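Local structure of laccase (Uncultured bacterium, 4F7K) at residues Arg65-Met76 with Phe390-Leu398. The protein is a bacterial laccase of the multicopper oxidase family, which probably oxidises phenolic substrates at a copper centre and reduces dioxygen to water. Numbering follows the deposited sequence.
Sequences RIDNAMDGVPGM and FDNPGNWLL
N68 and G394 bring the two backbones closest, their CA atoms 5.8 Å apart, where the single 3-10 turn 68-70 of the long loop 65-76 meets the turn that leads into strand 395-398. No backbone-to-backbone hydrogen bond joins them; side chains and two waters do. At one end N392, an asparagine able to give and accept at once, sends ND2 to I66 O (2.9 Å, N-H...O 161°), while its OD1 accepts from a water that in turn accepts from N68 N. G394 takes backbone angles that suit a residue without a side chain. In the middle W396 lays its indole against the loop: the end of N68 lies over one face, and I66 O comes to the ring edge at CH2 (3.4 Å). With CG anti to the backbone N (chi1 -168°), D71 brings its carboxylate against the same ring, CG 3.6 Å from W396 CZ3, the planes 70° apart. D71 OD2 accepts from H356 ND1 and from a second water, which bridges to N395 O and L397 N. The flexible, unbranched M76 bends to lay SD across N395 CB (3.9 Å), and V73 CG2 faces L397 CB. The contact thus joins the first and last cupredoxin domains; D71 O and OD2 each meet a histidine, H60 of strand 59-62 and H356 just after strand 351-355, consistent with the interface where multicopper oxidases hold their trinuclear copper cluster.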
loop_
_atom_site.group_PDB
_atom_site.type_symbol
_atom_site.label_atom_id
_atom_site.label_comp_id
_atom_site.label_asym_id
_atom_site.label_seq_id
_atom_site.Cartn_x
_atom_site.Cartn_y
_atom_site.Cartn_z
ATOM N N ARG A 65 9.303 -8.456 2.285
ATOM C CA ARG A 65 10.554 -9.026 1.852
ATOM C C ARG A 65 10.612 -10.428 2.430
ATOM O O ARG A 65 11.321 -10.662 3.428
ATOM C CB ARG A 65 11.730 -8.221 2.424
ATOM C CG ARG A 65 11.861 -6.775 1.932
ATOM C CD ARG A 65 12.551 -5.960 3.022
ATOM N NE ARG A 65 13.925 -5.678 2.684
ATOM C CZ ARG A 65 14.850 -5.244 3.534
ATOM N NH1 ARG A 65 14.594 -5.040 4.830
ATOM N NH2 ARG A 65 16.057 -5.040 3.072
ATOM N N ILE A 66 9.879 -11.354 1.817
ATOM C CA ILE A 66 9.633 -12.684 2.408
ATOM C C ILE A 66 10.054 -13.850 1.515
ATOM O O ILE A 66 10.505 -13.646 0.379
ATOM C CB ILE A 66 8.136 -12.864 2.761
ATOM C CG1 ILE A 66 7.256 -12.768 1.496
ATOM C CG2 ILE A 66 7.726 -11.871 3.838
ATOM C CD1 ILE A 66 5.777 -13.145 1.716
ATOM N N ASP A 67 9.889 -15.071 2.035
ATOM C CA ASP A 67 10.095 -16.280 1.239
ATOM C C ASP A 67 9.267 -16.227 -0.056
ATOM O O ASP A 67 8.046 -15.977 -0.039
ATOM C CB ASP A 67 9.771 -17.524 2.077
ATOM C CG ASP A 67 9.711 -18.827 1.252
ATOM O OD1 ASP A 67 10.155 -18.859 0.078
ATOM O OD2 ASP A 67 9.205 -19.836 1.814
ATOM N N ASN A 68 9.964 -16.452 -1.167
ATOM C CA ASN A 68 9.422 -16.333 -2.513
ATOM C C ASN A 68 8.208 -17.211 -2.761
ATOM O O ASN A 68 7.322 -16.820 -3.504
ATOM C CB ASN A 68 10.508 -16.636 -3.562
ATOM C CG ASN A 68 10.053 -16.350 -5.011
ATOM O OD1 ASN A 68 9.529 -15.260 -5.324
ATOM N ND2 ASN A 68 10.249 -17.328 -5.893
ATOM N N ALA A 69 8.193 -18.396 -2.134
ATOM C CA ALA A 69 7.135 -19.385 -2.335
ATOM C C ALA A 69 5.799 -18.842 -1.852
ATOM O O ALA A 69 4.745 -19.376 -2.220
ATOM C CB ALA A 69 7.469 -20.709 -1.628
ATOM N N MET A 70 5.873 -17.769 -1.059
ATOM C CA MET A 70 4.741 -17.185 -0.400
ATOM C C MET A 70 4.263 -15.846 -1.025
ATOM O O MET A 70 3.346 -15.210 -0.492
ATOM C CB MET A 70 5.083 -16.974 1.067
ATOM C CG MET A 70 5.316 -18.253 1.907
ATOM S SD MET A 70 3.890 -19.356 1.824
ATOM C CE MET A 70 4.466 -20.755 0.843
ATOM N N ASP A 71 4.863 -15.442 -2.151
ATOM C CA ASP A 71 4.700 -14.088 -2.723
ATOM C C ASP A 71 3.330 -13.875 -3.403
ATOM O O ASP A 71 2.880 -12.739 -3.577
ATOM C CB ASP A 71 5.828 -13.842 -3.727
ATOM C CG ASP A 71 5.950 -12.379 -4.173
ATOM O OD1 ASP A 71 5.971 -11.472 -3.314
ATOM O OD2 ASP A 71 6.061 -12.137 -5.403
ATOM N N GLY A 72 2.695 -14.972 -3.808
ATOM C CA GLY A 72 1.309 -14.944 -4.294
ATOM C C GLY A 72 1.148 -14.595 -5.762
ATOM O O GLY A 72 0.194 -13.928 -6.143
ATOM N N VAL A 73 2.073 -15.058 -6.597
ATOM C CA VAL A 73 2.033 -14.801 -8.034
ATOM C C VAL A 73 1.780 -16.111 -8.779
ATOM O O VAL A 73 2.719 -16.849 -9.030
ATOM C CB VAL A 73 3.360 -14.130 -8.543
ATOM C CG1 VAL A 73 3.265 -13.789 -10.043
ATOM C CG2 VAL A 73 3.660 -12.884 -7.748
ATOM N N PRO A 74 0.509 -16.404 -9.141
ATOM C CA PRO A 74 0.181 -17.626 -9.905
ATOM C C PRO A 74 1.003 -17.780 -11.192
ATOM O O PRO A 74 1.240 -16.796 -11.888
ATOM C CB PRO A 74 -1.298 -17.431 -10.240
ATOM C CG PRO A 74 -1.811 -16.668 -9.065
ATOM C CD PRO A 74 -0.713 -15.645 -8.814
ATOM N N GLY A 75 1.451 -19.000 -11.480
ATOM C CA GLY A 75 2.266 -19.280 -12.667
ATOM C C GLY A 75 3.744 -18.931 -12.517
ATOM O O GLY A 75 4.538 -19.140 -13.441
ATOM N N MET A 76 4.110 -18.377 -11.365
ATOM C CA MET A 76 5.485 -18.006 -11.093
ATOM C C MET A 76 5.925 -18.501 -9.721
ATOM O O MET A 76 7.014 -19.047 -9.563
ATOM C CB MET A 76 5.644 -16.490 -11.157
ATOM C CG MET A 76 6.977 -15.999 -10.618
ATOM S SD MET A 76 7.663 -14.693 -11.641
ATOM C CE MET A 76 7.939 -15.660 -13.115
ATOM N N PHE A 390 19.349 -6.851 -5.243
ATOM C CA PHE A 390 18.740 -8.169 -5.294
ATOM C C PHE A 390 19.315 -9.241 -4.358
ATOM O O PHE A 390 20.066 -10.109 -4.791
ATOM C CB PHE A 390 18.700 -8.641 -6.740
ATOM C CG PHE A 390 17.849 -7.752 -7.602
ATOM C CD1 PHE A 390 16.455 -7.817 -7.516
ATOM C CD2 PHE A 390 18.424 -6.785 -8.423
ATOM C CE1 PHE A 390 15.656 -6.983 -8.281
ATOM C CE2 PHE A 390 17.629 -5.940 -9.187
ATOM C CZ PHE A 390 16.238 -6.044 -9.120
ATOM N N ASP A 391 18.895 -9.184 -3.087
ATOM C CA ASP A 391 19.357 -10.089 -2.010
ATOM C C ASP A 391 18.360 -11.224 -1.682
ATOM O O ASP A 391 18.754 -12.234 -1.043
ATOM C CB ASP A 391 19.618 -9.281 -0.727
ATOM C CG ASP A 391 18.373 -8.504 -0.269
ATOM O OD1 ASP A 391 17.381 -8.541 -1.017
ATOM O OD2 ASP A 391 18.372 -7.862 0.807
ATOM N N ASN A 392 17.080 -11.049 -2.079
ATOM C CA ASN A 392 16.002 -12.071 -1.873
ATOM C C ASN A 392 15.877 -13.062 -3.025
ATOM O O ASN A 392 15.548 -12.678 -4.158
ATOM C CB ASN A 392 14.633 -11.391 -1.607
ATOM C CG ASN A 392 13.593 -12.319 -0.897
ATOM O OD1 ASN A 392 13.752 -13.542 -0.771
ATOM N ND2 ASN A 392 12.515 -11.708 -0.451
ATOM N N PRO A 393 16.135 -14.353 -2.758
ATOM C CA PRO A 393 16.185 -15.290 -3.877
ATOM C C PRO A 393 14.837 -15.690 -4.428
ATOM O O PRO A 393 13.865 -15.895 -3.676
ATOM C CB PRO A 393 16.868 -16.539 -3.273
ATOM C CG PRO A 393 17.534 -16.046 -2.046
ATOM C CD PRO A 393 16.645 -14.963 -1.519
ATOM N N GLY A 394 14.798 -15.826 -5.744
ATOM C CA GLY A 394 13.702 -16.472 -6.413
ATOM C C GLY A 394 13.298 -15.665 -7.623
ATOM O O GLY A 394 14.127 -14.949 -8.187
ATOM N N ASN A 395 12.032 -15.823 -8.021
ATOM C CA ASN A 395 11.453 -15.234 -9.240
ATOM C C ASN A 395 10.399 -14.201 -8.846
ATOM O O ASN A 395 9.403 -14.539 -8.164
ATOM C CB ASN A 395 10.868 -16.332 -10.116
ATOM C CG ASN A 395 11.937 -17.314 -10.609
ATOM O OD1 ASN A 395 11.689 -18.512 -10.751
ATOM N ND2 ASN A 395 13.131 -16.813 -10.826
ATOM N N TRP A 396 10.677 -12.947 -9.227
ATOM C CA TRP A 396 10.018 -11.774 -8.692
ATOM C C TRP A 396 9.421 -10.858 -9.752
ATOM O O TRP A 396 10.136 -10.147 -10.461
ATOM C CB TRP A 396 10.975 -10.960 -7.838
ATOM C CG TRP A 396 11.589 -11.763 -6.777
ATOM C CD1 TRP A 396 12.827 -12.319 -6.792
ATOM C CD2 TRP A 396 11.004 -12.119 -5.516
ATOM N NE1 TRP A 396 13.067 -12.981 -5.620
ATOM C CE2 TRP A 396 11.972 -12.878 -4.812
ATOM C CE3 TRP A 396 9.771 -11.855 -4.905
ATOM C CZ2 TRP A 396 11.745 -13.394 -3.538
ATOM C CZ3 TRP A 396 9.538 -12.376 -3.615
ATOM C CH2 TRP A 396 10.534 -13.125 -2.945
ATOM N N LEU A 397 8.096 -10.854 -9.810
ATOM C CA LEU A 397 7.354 -9.924 -10.642
ATOM C C LEU A 397 7.840 -8.490 -10.493
ATOM O O LEU A 397 8.038 -8.003 -9.392
ATOM C CB LEU A 397 5.862 -10.008 -10.285
ATOM C CG LEU A 397 4.829 -9.314 -11.178
ATOM C CD1 LEU A 397 4.723 -9.985 -12.538
ATOM C CD2 LEU A 397 3.466 -9.356 -10.486
ATOM N N LEU A 398 8.054 -7.837 -11.625
ATOM C CA LEU A 398 8.141 -6.386 -11.689
ATOM C C LEU A 398 6.868 -5.936 -12.430
ATOM O O LEU A 398 6.643 -6.243 -13.602
ATOM C CB LEU A 398 9.419 -5.919 -12.374
ATOM C CG LEU A 398 9.773 -4.442 -12.541
ATOM C CD1 LEU A 398 9.768 -3.666 -11.246
ATOM C CD2 LEU A 398 11.165 -4.338 -13.157
HETATM O O HOH W 1 13.003 -15.989 -1.424
HETATM O O HOH W 2 7.104 -12.824 -7.714
#